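PDB 2JEX: regulatory protein E2 from Bovine papillomavirus type 1, which activates and represses viral transcription, and probably helps the E1 protein bind specific DNA sites when viral DNA replication begins. Local coordinates for residues G113-E118 with Y131-N136. The protein carries 1 engineered substitution. Sequence-based numbering, arbitrary orientation.
Sequences GARVVE and YTVYSN
The guanidinium of Arg-115 has Val-133 CG1 over one face and Ser-135 at its edge, where NH1 lies 3.7 Å from Ser-135 CB. The chain of Arg-115 is extended from CG to NE, which carries NE away from the backbone. There NE forms a salt bridge with Asp-190, and NH2 hydrogen-bonds to Ala-150 O on strand 145-152, which pairs with strand 128-140 on its other side, so two partners outside the hairpin hold the group. The ring of Tyr-131 receives Val-117 O at its edge, 3.7 Å from CD1. Its OH is hydrogen-bonded to Glu-176 OE2. The ring of Tyr-134 meets Ala-114 obliquely, with CE2 3.3 Å from the methyl CB.

The two strands form an antiparallel beta hairpin in the sheet of the E2 N-terminal transactivation domain. Arg-115 with Val-133 and Val-117 with Tyr-131 are hydrogen-bonded pairs. Val-133 N reaches Arg-115 O at 2.7 Å and nearly straight, at 171°. Val-117 N reaches Tyr-131 O just as directly. Ala-114 with Tyr-134 and Val-116 with Thr-132 are the non-hydrogen-bonded pairs.

Side chains alternate between the faces. Val-117 and Val-133 share a face with Arg-115 and are both buried; their CG2 methyls, each anti to the carbonyl carbon and beside the backbone N, touch at 3.6 Å. On the other face Thr-132 CG2 lies 4.0 Å from Ala-114 CB. The chain turns a corner at Ser-135, but its N still donates to Gly-113 O at 2.7 Å. That oxygen also takes a CA-H contact from Tyr-134.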
loop_
_atom_site.group_PDB
_atom_site.type_symbol
_atom_site.label_atom_id
_atom_site.label_comp_id
_atom_site.label_asym_id
_atom_site.label_seq_id
_atom_site.Cartn_x
_atom_site.Cartn_y
_atom_site.Cartn_z
ATOM N N GLY A 113 9.743 0.948 -5.723
ATOM C CA GLY A 113 10.191 1.647 -6.928
ATOM C C GLY A 113 9.168 2.653 -7.428
ATOM O O GLY A 113 8.504 2.424 -8.435
ATOM N N ALA A 114 9.041 3.764 -6.709
ATOM C CA ALA A 114 8.044 4.785 -7.023
ATOM C C ALA A 114 8.564 5.747 -8.075
ATOM O O ALA A 114 9.749 6.125 -8.065
ATOM C CB ALA A 114 7.643 5.554 -5.761
ATOM N N ARG A 115 7.674 6.133 -8.985
ATOM C CA ARG A 115 7.953 7.230 -9.905
ATOM C C ARG A 115 6.681 7.970 -10.273
ATOM O O ARG A 115 5.578 7.438 -10.137
ATOM C CB ARG A 115 8.687 6.746 -11.160
ATOM C CG ARG A 115 7.822 5.996 -12.131
ATOM C CD ARG A 115 8.684 5.328 -13.163
ATOM N NE ARG A 115 7.871 4.666 -14.175
ATOM C CZ ARG A 115 7.461 3.405 -14.107
ATOM N NH1 ARG A 115 7.769 2.642 -13.058
ATOM N NH2 ARG A 115 6.735 2.901 -15.093
ATOM N N VAL A 116 6.840 9.202 -10.741
ATOM C CA VAL A 116 5.690 10.028 -11.075
ATOM C C VAL A 116 5.395 9.986 -12.575
ATOM O O VAL A 116 6.272 10.220 -13.411
ATOM C CB VAL A 116 5.853 11.492 -10.547
ATOM C CG1 VAL A 116 4.706 12.370 -11.011
ATOM C CG2 VAL A 116 5.941 11.505 -9.005
ATOM N N VAL A 117 4.146 9.668 -12.893
ATOM C CA VAL A 117 3.627 9.787 -14.251
ATOM C C VAL A 117 2.810 11.087 -14.355
ATOM O O VAL A 117 1.975 11.381 -13.493
ATOM C CB VAL A 117 2.812 8.520 -14.637
ATOM C CG1 VAL A 117 2.063 8.707 -15.937
ATOM C CG2 VAL A 117 3.757 7.319 -14.761
ATOM N N GLU A 118 3.086 11.876 -15.387
ATOM C CA GLU A 118 2.393 13.148 -15.593
ATOM C C GLU A 118 1.472 13.103 -16.808
ATOM O O GLU A 118 1.885 12.696 -17.894
ATOM C CB GLU A 118 3.379 14.315 -15.744
ATOM C CG GLU A 118 2.669 15.671 -15.857
ATOM C CD GLU A 118 3.603 16.840 -16.171
ATOM O OE1 GLU A 118 3.426 17.899 -15.520
ATOM O OE2 GLU A 118 4.493 16.713 -17.056
ATOM N N TYR A 131 0.491 11.004 -11.249
ATOM C CA TYR A 131 0.172 9.688 -10.679
ATOM C C TYR A 131 1.459 8.986 -10.268
ATOM O O TYR A 131 2.434 8.964 -11.025
ATOM C CB TYR A 131 -0.588 8.832 -11.707
ATOM C CG TYR A 131 -1.782 9.553 -12.315
ATOM C CD1 TYR A 131 -1.622 10.440 -13.379
ATOM C CD2 TYR A 131 -3.063 9.372 -11.801
ATOM C CE1 TYR A 131 -2.707 11.128 -13.911
ATOM C CE2 TYR A 131 -4.148 10.047 -12.333
ATOM C CZ TYR A 131 -3.960 10.921 -13.391
ATOM O OH TYR A 131 -5.037 11.587 -13.918
ATOM N N THR A 132 1.464 8.417 -9.066
ATOM C CA THR A 132 2.612 7.663 -8.567
ATOM C C THR A 132 2.472 6.211 -8.994
ATOM O O THR A 132 1.481 5.555 -8.666
ATOM C CB THR A 132 2.735 7.773 -7.042
ATOM O OG1 THR A 132 2.838 9.155 -6.684
ATOM C CG2 THR A 132 3.970 7.023 -6.526
ATOM N N VAL A 133 3.458 5.735 -9.754
ATOM C CA VAL A 133 3.482 4.360 -10.255
ATOM C C VAL A 133 4.678 3.612 -9.666
ATOM O O VAL A 133 5.755 4.180 -9.502
ATOM C CB VAL A 133 3.507 4.324 -11.805
ATOM C CG1 VAL A 133 3.459 2.890 -12.338
ATOM C CG2 VAL A 133 2.327 5.102 -12.352
ATOM N N TYR A 134 4.474 2.341 -9.339
ATOM C CA TYR A 134 5.516 1.506 -8.738
ATOM C C TYR A 134 6.031 0.480 -9.738
ATOM O O TYR A 134 5.247 -0.238 -10.355
ATOM C CB TYR A 134 5.007 0.855 -7.438
ATOM C CG TYR A 134 4.751 1.883 -6.354
ATOM C CD1 TYR A 134 3.486 2.457 -6.184
ATOM C CD2 TYR A 134 5.782 2.315 -5.527
ATOM C CE1 TYR A 134 3.252 3.421 -5.202
ATOM C CE2 TYR A 134 5.560 3.280 -4.548
ATOM C CZ TYR A 134 4.300 3.834 -4.396
ATOM O OH TYR A 134 4.095 4.793 -3.423
ATOM N N SER A 135 7.350 0.429 -9.912
ATOM C CA SER A 135 7.960 -0.450 -10.909
ATOM C C SER A 135 7.905 -1.917 -10.491
ATOM O O SER A 135 7.987 -2.812 -11.342
ATOM C CB SER A 135 9.410 -0.037 -11.185
ATOM O OG SER A 135 10.226 -0.193 -10.032
ATOM N N ASN A 136 7.761 -2.152 -9.186
ATOM C CA ASN A 136 7.782 -3.504 -8.634
ATOM C C ASN A 136 6.575 -3.770 -7.749
ATOM O O ASN A 136 6.376 -3.104 -6.732
ATOM C CB ASN A 136 9.104 -3.776 -7.892
ATOM C CG ASN A 136 10.336 -3.589 -8.791
ATOM O OD1 ASN A 136 10.347 -4.009 -9.950
ATOM N ND2 ASN A 136 11.372 -2.953 -8.255
#